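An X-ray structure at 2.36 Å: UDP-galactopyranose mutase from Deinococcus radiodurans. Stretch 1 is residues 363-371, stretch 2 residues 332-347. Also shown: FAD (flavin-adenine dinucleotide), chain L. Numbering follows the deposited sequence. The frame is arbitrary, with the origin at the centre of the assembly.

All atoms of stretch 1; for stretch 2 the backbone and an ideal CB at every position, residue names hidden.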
# COMPACT_ATOMS: atom_id res chain seq x y z
N GLY A 363 -12.16 -20.90 2.06
CA GLY A 363 -12.17 -19.71 2.88
C GLY A 363 -13.47 -19.47 3.63
O GLY A 363 -14.45 -20.19 3.42
N ARG A 364 -13.47 -18.46 4.49
CA ARG A 364 -14.64 -18.19 5.33
C ARG A 364 -15.93 -18.04 4.52
O ARG A 364 -16.95 -18.65 4.85
CB ARG A 364 -14.42 -16.97 6.23
CG ARG A 364 -15.68 -16.55 6.97
CD ARG A 364 -15.57 -15.21 7.72
NE ARG A 364 -14.93 -15.36 9.01
CZ ARG A 364 -15.19 -14.61 10.08
NH1 ARG A 364 -16.09 -13.64 10.03
NH2 ARG A 364 -14.53 -14.83 11.21
N LEU A 365 -15.89 -17.23 3.46
CA LEU A 365 -17.10 -16.89 2.70
C LEU A 365 -17.54 -18.00 1.75
O LEU A 365 -18.73 -18.30 1.62
CB LEU A 365 -16.89 -15.62 1.88
CG LEU A 365 -16.48 -14.43 2.73
CD1 LEU A 365 -16.31 -13.20 1.85
CD2 LEU A 365 -17.52 -14.21 3.81
N ALA A 366 -16.56 -18.60 1.09
CA ALA A 366 -16.80 -19.58 0.05
C ALA A 366 -17.27 -20.93 0.59
O ALA A 366 -17.98 -21.68 -0.11
CB ALA A 366 -15.52 -19.74 -0.79
N THR A 367 -16.88 -21.26 1.82
CA THR A 367 -17.30 -22.52 2.43
C THR A 367 -18.21 -22.28 3.62
O THR A 367 -18.54 -23.21 4.36
CB THR A 367 -16.10 -23.43 2.84
OG1 THR A 367 -15.36 -22.83 3.92
CG2 THR A 367 -15.19 -23.65 1.65
N TYR A 368 -18.62 -21.03 3.81
CA TYR A 368 -19.60 -20.67 4.83
C TYR A 368 -19.20 -21.20 6.21
O TYR A 368 -19.99 -21.84 6.91
CB TYR A 368 -20.99 -21.18 4.43
CG TYR A 368 -22.15 -20.37 5.00
CD1 TYR A 368 -22.34 -19.05 4.62
CD2 TYR A 368 -23.06 -20.94 5.89
CE1 TYR A 368 -23.38 -18.31 5.11
CE2 TYR A 368 -24.11 -20.20 6.39
CZ TYR A 368 -24.27 -18.88 6.00
OH TYR A 368 -25.31 -18.13 6.49
N ARG A 369 -17.96 -20.93 6.59
CA ARG A 369 -17.43 -21.38 7.87
C ARG A 369 -16.95 -20.19 8.71
O ARG A 369 -16.25 -19.32 8.20
CB ARG A 369 -16.32 -22.40 7.64
CG ARG A 369 -16.87 -23.72 7.08
CD ARG A 369 -15.78 -24.74 6.89
NE ARG A 369 -16.21 -25.88 6.08
CZ ARG A 369 -15.39 -26.86 5.70
NH1 ARG A 369 -14.12 -26.83 6.06
NH2 ARG A 369 -15.84 -27.85 4.95
N TYR A 370 -17.36 -20.16 9.97
CA TYR A 370 -16.99 -19.06 10.89
C TYR A 370 -15.54 -19.25 11.35
O TYR A 370 -15.28 -19.58 12.50
CB TYR A 370 -17.97 -19.02 12.08
CG TYR A 370 -17.97 -17.76 12.96
CD1 TYR A 370 -16.92 -16.85 12.92
CD2 TYR A 370 -19.01 -17.51 13.85
CE1 TYR A 370 -16.91 -15.71 13.74
CE2 TYR A 370 -19.01 -16.38 14.67
CZ TYR A 370 -17.96 -15.48 14.61
OH TYR A 370 -17.96 -14.36 15.41
N TYR A 371 -14.59 -19.03 10.43
CA TYR A 371 -13.18 -19.35 10.65
C TYR A 371 -12.33 -18.14 11.06
O TYR A 371 -12.52 -17.04 10.54
CB TYR A 371 -12.56 -19.96 9.39
CG TYR A 371 -12.70 -21.46 9.26
CD1 TYR A 371 -13.23 -22.22 10.29
CD2 TYR A 371 -12.27 -22.13 8.11
CE1 TYR A 371 -13.35 -23.59 10.18
CE2 TYR A 371 -12.39 -23.51 8.00
CZ TYR A 371 -12.92 -24.23 9.05
OH TYR A 371 -13.06 -25.60 8.97
N UNK A 332 -21.09 -5.61 2.58
CA UNK A 332 -20.16 -6.70 2.26
C UNK A 332 -20.24 -7.80 3.31
O UNK A 332 -20.33 -7.52 4.50
CB UNK A 332 -18.73 -6.17 2.16
N UNK A 333 -20.21 -9.07 2.87
CA UNK A 333 -20.41 -10.18 3.80
C UNK A 333 -19.14 -10.42 4.61
O UNK A 333 -18.08 -10.54 4.01
CB UNK A 333 -20.81 -11.45 3.05
N UNK A 334 -19.26 -10.48 5.94
CA UNK A 334 -18.11 -10.75 6.81
C UNK A 334 -18.29 -12.01 7.67
O UNK A 334 -17.30 -12.64 8.04
CB UNK A 334 -17.86 -9.54 7.72
N UNK A 335 -19.53 -12.36 7.98
CA UNK A 335 -19.82 -13.52 8.83
C UNK A 335 -20.88 -14.42 8.21
O UNK A 335 -21.96 -13.94 7.84
CB UNK A 335 -20.28 -13.06 10.22
N UNK A 336 -20.62 -15.73 8.14
CA UNK A 336 -21.75 -16.63 7.93
C UNK A 336 -22.62 -16.57 9.18
O UNK A 336 -22.14 -16.14 10.23
CB UNK A 336 -21.29 -18.06 7.64
N UNK A 337 -23.88 -17.00 9.07
CA UNK A 337 -24.82 -16.95 10.18
C UNK A 337 -25.24 -18.37 10.60
O UNK A 337 -26.29 -18.86 10.19
CB UNK A 337 -26.05 -16.12 9.80
N UNK A 338 -24.42 -19.04 11.43
CA UNK A 338 -24.67 -20.44 11.75
C UNK A 338 -26.01 -20.65 12.50
O UNK A 338 -26.17 -20.23 13.64
CB UNK A 338 -23.51 -20.98 12.59
N UNK A 339 -26.96 -21.29 11.82
CA UNK A 339 -28.24 -21.71 12.38
C UNK A 339 -28.85 -22.66 11.36
O UNK A 339 -28.50 -22.61 10.18
CB UNK A 339 -29.16 -20.52 12.68
N UNK A 340 -29.76 -23.55 11.81
CA UNK A 340 -30.31 -24.61 10.95
C UNK A 340 -30.89 -24.13 9.61
O UNK A 340 -30.63 -24.78 8.60
CB UNK A 340 -31.41 -25.35 11.72
N UNK A 341 -31.64 -23.02 9.58
CA UNK A 341 -32.19 -22.54 8.31
C UNK A 341 -31.11 -22.14 7.31
O UNK A 341 -31.33 -22.23 6.10
CB UNK A 341 -33.12 -21.35 8.56
N UNK A 342 -29.95 -21.70 7.80
CA UNK A 342 -28.87 -21.31 6.91
C UNK A 342 -27.96 -22.48 6.50
O UNK A 342 -27.50 -22.53 5.36
CB UNK A 342 -28.03 -20.22 7.58
N UNK A 343 -27.69 -23.41 7.41
CA UNK A 343 -26.91 -24.60 7.08
C UNK A 343 -27.64 -25.41 6.02
O UNK A 343 -27.02 -26.09 5.20
CB UNK A 343 -26.65 -25.45 8.33
N UNK A 344 -28.96 -25.33 6.08
CA UNK A 344 -29.87 -25.94 5.13
C UNK A 344 -29.58 -25.39 3.75
O UNK A 344 -29.25 -26.13 2.83
CB UNK A 344 -31.33 -25.69 5.52
N UNK A 345 -29.71 -24.08 3.62
CA UNK A 345 -29.44 -23.39 2.36
C UNK A 345 -28.01 -23.63 1.85
O UNK A 345 -27.82 -23.89 0.66
CB UNK A 345 -29.68 -21.89 2.53
N UNK A 346 -27.02 -23.56 2.74
CA UNK A 346 -25.64 -23.77 2.32
C UNK A 346 -25.43 -25.16 1.73
O UNK A 346 -24.72 -25.31 0.74
CB UNK A 346 -24.69 -23.56 3.50
N UNK A 347 -26.01 -26.17 2.37
CA UNK A 347 -25.92 -27.55 1.91
C UNK A 347 -26.24 -27.67 0.41
O UNK A 347 -25.62 -28.43 -0.32
CB UNK A 347 -26.87 -28.43 2.72
PA FAD L . -11.62 -12.63 2.93
O1A FAD L . -10.73 -11.84 3.69
O2A FAD L . -12.93 -12.17 3.11
O5B FAD L . -11.19 -12.47 1.45
C5B FAD L . -11.94 -12.88 0.37
C4B FAD L . -11.69 -11.90 -0.73
O4B FAD L . -12.40 -12.25 -1.86
C3B FAD L . -12.21 -10.54 -0.32
O3B FAD L . -11.21 -9.59 -0.21
C2B FAD L . -13.16 -10.17 -1.40
O2B FAD L . -12.98 -8.85 -1.74
C1B FAD L . -12.80 -11.11 -2.51
N9A FAD L . -13.92 -11.31 -3.43
C8A FAD L . -15.16 -11.72 -3.17
N7A FAD L . -15.86 -11.76 -4.27
C5A FAD L . -15.09 -11.37 -5.27
C6A FAD L . -15.29 -11.22 -6.62
N6A FAD L . -16.38 -11.63 -7.18
N1A FAD L . -14.28 -10.80 -7.42
C2A FAD L . -13.08 -10.51 -6.88
N3A FAD L . -12.89 -10.66 -5.56
C4A FAD L . -13.87 -11.07 -4.76
N1 FAD L . -9.63 -13.65 12.67
C2 FAD L . -8.71 -13.92 13.61
O2 FAD L . -8.04 -14.90 13.56
N3 FAD L . -8.55 -13.04 14.61
C4 FAD L . -9.30 -11.91 14.66
O4 FAD L . -9.16 -11.13 15.54
C4X FAD L . -10.22 -11.67 13.72
N5 FAD L . -10.97 -10.56 13.80
C5X FAD L . -11.90 -10.31 12.85
C6 FAD L . -12.65 -9.17 12.93
C7 FAD L . -13.59 -8.91 11.97
C7M FAD L . -14.41 -7.69 12.05
C8 FAD L . -13.78 -9.78 10.94
C8M FAD L . -14.82 -9.45 9.93
C9 FAD L . -13.01 -10.93 10.85
C9A FAD L . -12.08 -11.21 11.81
N10 FAD L . -11.31 -12.33 11.74
C10 FAD L . -10.39 -12.55 12.71
C1' FAD L . -11.54 -13.38 10.72
C2' FAD L . -10.75 -13.16 9.45
O2' FAD L . -11.19 -11.96 8.92
C3' FAD L . -10.98 -14.25 8.40
O3' FAD L . -10.55 -15.49 8.76
C4' FAD L . -10.08 -14.05 7.24
O4' FAD L . -9.87 -12.67 7.19
C5' FAD L . -10.76 -14.60 6.02
O5' FAD L . -9.93 -14.90 4.96
P FAD L . -10.57 -15.22 3.59
O1P FAD L . -9.57 -15.25 2.60
O2P FAD L . -11.16 -16.50 3.69
O3P FAD L . -11.67 -14.15 3.30

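Positions 332 and 347 lie out of reach of stretch 1, so almost any residue would serve; they are Asp 332 and Lys 347.

At 333 the CB points toward stretch 1 and lies 4.4 Å from Leu 365 CD2. A compact apolar side chain suits this spot, and phi near -77° admits proline. Pro 333 sets its CG 4.2 Å from Leu 365 CD1.

At 334 the backbone makes the contact: Arg 364 NH1 donates a hydrogen bond to the carbonyl O of 334 (2.5 Å). Since CA-to-CB turns away, stretch 1 sets little limit on the side chain; the flavin methyl lies beside the CB, so an apolar or aromatic residue is comfortable. Tyr 334 is found, its CB 3.7 Å from FAD C8M.

The CB of 335 points sideways, 4.2 Å from Arg 364 NH1, with the Tyr 370 ring beyond. A flat aromatic could use both, as could a long apolar chain. Tyr 335 offers a ring face to Arg 364 NH1 and its edge to the face of Tyr 370, in an offset edge-to-face pair with planes at 89°.

At 336 the ideal CB sits a tight 3.3 Å from Tyr 368 CE1, so a small or compact apolar residue is favoured, and phi of -66° permits proline. Pro 336 places its CB over the face of the Tyr 368 ring, 3.5 Å from the centroid, a CH-pi contact.

The backbone at 337 must keep its N-H, because N donates to Tyr 368 OH (3.2 Å). That excludes proline; with the CB directed away overall, many other residues would serve, and the extended backbone suits a beta-branched one. Val 337 has its CB 3.9 Å from Tyr 368 OH.

At 338 the CB points sideways with nothing of stretch 1 within 5.5 Å, so many residues would do; a compact apolar one could meet the Tyr 370 ring, and phi near -63° again allows proline. Pro 338 brings CG to 4.4 Å from Tyr 370 CD2.

Positions 339 to 341 and 343 to 345 make no contact and are loosely constrained: Arg 339, Pro 340, Glu 341, Ala 343, Glu 344 and Leu 345.

At 342 the CB faces Tyr 368 OH at 3.6 Å, leaving room for a modest side chain, polar or apolar. Asn 342 turns its ND2 to the O of Val 337 (2.9 Å), bracing the preceding loop.

The CB of 346 points toward Tyr 368, 3.9 Å from its CD2. An aromatic or other large apolar side chain would pack there, and a hydroxyl could reach toward the carbonyls of Ala 366 and Thr 367. Tyr 346 takes Tyr 368 CB over its ring face, 3.8 Å from the centroid, and a water links its OH to Ala 366 O.

Stretch 2, residues 332-347: DPYYPVPRPENAELYK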
# COMPACT_ATOMS: atom_id res chain seq x y z
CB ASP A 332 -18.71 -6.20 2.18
CG ASP A 332 -18.47 -5.31 0.98
OD1 ASP A 332 -19.26 -5.36 0.01
OD2 ASP A 332 -17.47 -4.55 1.02
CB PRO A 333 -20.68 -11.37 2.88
CG PRO A 333 -19.96 -11.04 1.59
CD PRO A 333 -19.90 -9.52 1.50
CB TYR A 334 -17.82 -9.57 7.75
CG TYR A 334 -17.47 -8.27 7.05
CD1 TYR A 334 -18.15 -7.10 7.36
CD2 TYR A 334 -16.46 -8.21 6.10
CE1 TYR A 334 -17.84 -5.92 6.74
CE2 TYR A 334 -16.14 -7.02 5.48
CZ TYR A 334 -16.84 -5.87 5.80
OH TYR A 334 -16.53 -4.67 5.18
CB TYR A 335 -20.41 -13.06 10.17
CG TYR A 335 -19.56 -12.15 11.04
CD1 TYR A 335 -19.53 -10.78 10.83
CD2 TYR A 335 -18.83 -12.67 12.11
CE1 TYR A 335 -18.78 -9.96 11.63
CE2 TYR A 335 -18.08 -11.85 12.92
CZ TYR A 335 -18.06 -10.49 12.68
OH TYR A 335 -17.31 -9.67 13.48
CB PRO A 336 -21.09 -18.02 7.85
CG PRO A 336 -19.61 -17.78 7.82
CD PRO A 336 -19.37 -16.45 8.44
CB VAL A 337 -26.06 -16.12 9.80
CG1 VAL A 337 -27.01 -15.98 10.99
CG2 VAL A 337 -25.64 -14.75 9.28
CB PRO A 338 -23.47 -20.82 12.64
CG PRO A 338 -22.44 -19.76 12.36
CD PRO A 338 -23.23 -18.53 12.14
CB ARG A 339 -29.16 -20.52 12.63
CG ARG A 339 -29.45 -19.69 11.41
CD ARG A 339 -30.08 -18.37 11.78
NE ARG A 339 -31.33 -18.50 12.53
CZ ARG A 339 -32.50 -18.02 12.11
NH1 ARG A 339 -32.56 -17.39 10.95
NH2 ARG A 339 -33.59 -18.17 12.84
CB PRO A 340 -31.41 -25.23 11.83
CG PRO A 340 -30.95 -24.95 13.25
CD PRO A 340 -30.32 -23.58 13.18
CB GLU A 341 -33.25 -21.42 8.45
CG GLU A 341 -33.13 -20.52 9.65
CD GLU A 341 -33.57 -21.22 10.93
OE1 GLU A 341 -32.68 -21.63 11.71
OE2 GLU A 341 -34.79 -21.37 11.15
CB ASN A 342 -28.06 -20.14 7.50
CG ASN A 342 -28.89 -18.88 7.63
OD1 ASN A 342 -29.92 -18.72 6.97
ND2 ASN A 342 -28.43 -17.96 8.49
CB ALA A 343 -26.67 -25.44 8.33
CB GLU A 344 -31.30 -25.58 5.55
CG GLU A 344 -32.41 -26.00 4.59
CD GLU A 344 -32.80 -27.46 4.76
OE1 GLU A 344 -31.94 -28.26 5.19
OE2 GLU A 344 -33.97 -27.80 4.46
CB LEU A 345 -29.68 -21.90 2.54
CG LEU A 345 -30.42 -21.17 1.44
CD1 LEU A 345 -29.90 -19.76 1.35
CD2 LEU A 345 -30.29 -21.89 0.11
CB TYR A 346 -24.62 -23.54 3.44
CG TYR A 346 -23.24 -23.97 3.01
CD1 TYR A 346 -22.56 -23.29 2.01
CD2 TYR A 346 -22.64 -25.09 3.57
CE1 TYR A 346 -21.30 -23.70 1.59
CE2 TYR A 346 -21.37 -25.50 3.15
CZ TYR A 346 -20.71 -24.80 2.17
OH TYR A 346 -19.46 -25.21 1.76
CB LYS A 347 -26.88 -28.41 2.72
CG LYS A 347 -26.24 -29.65 3.34
CD LYS A 347 -25.25 -29.26 4.43
CE LYS A 347 -25.29 -30.23 5.61
NZ LYS A 347 -24.92 -31.63 5.24
O HOH W 1 -18.48 -24.32 -0.67
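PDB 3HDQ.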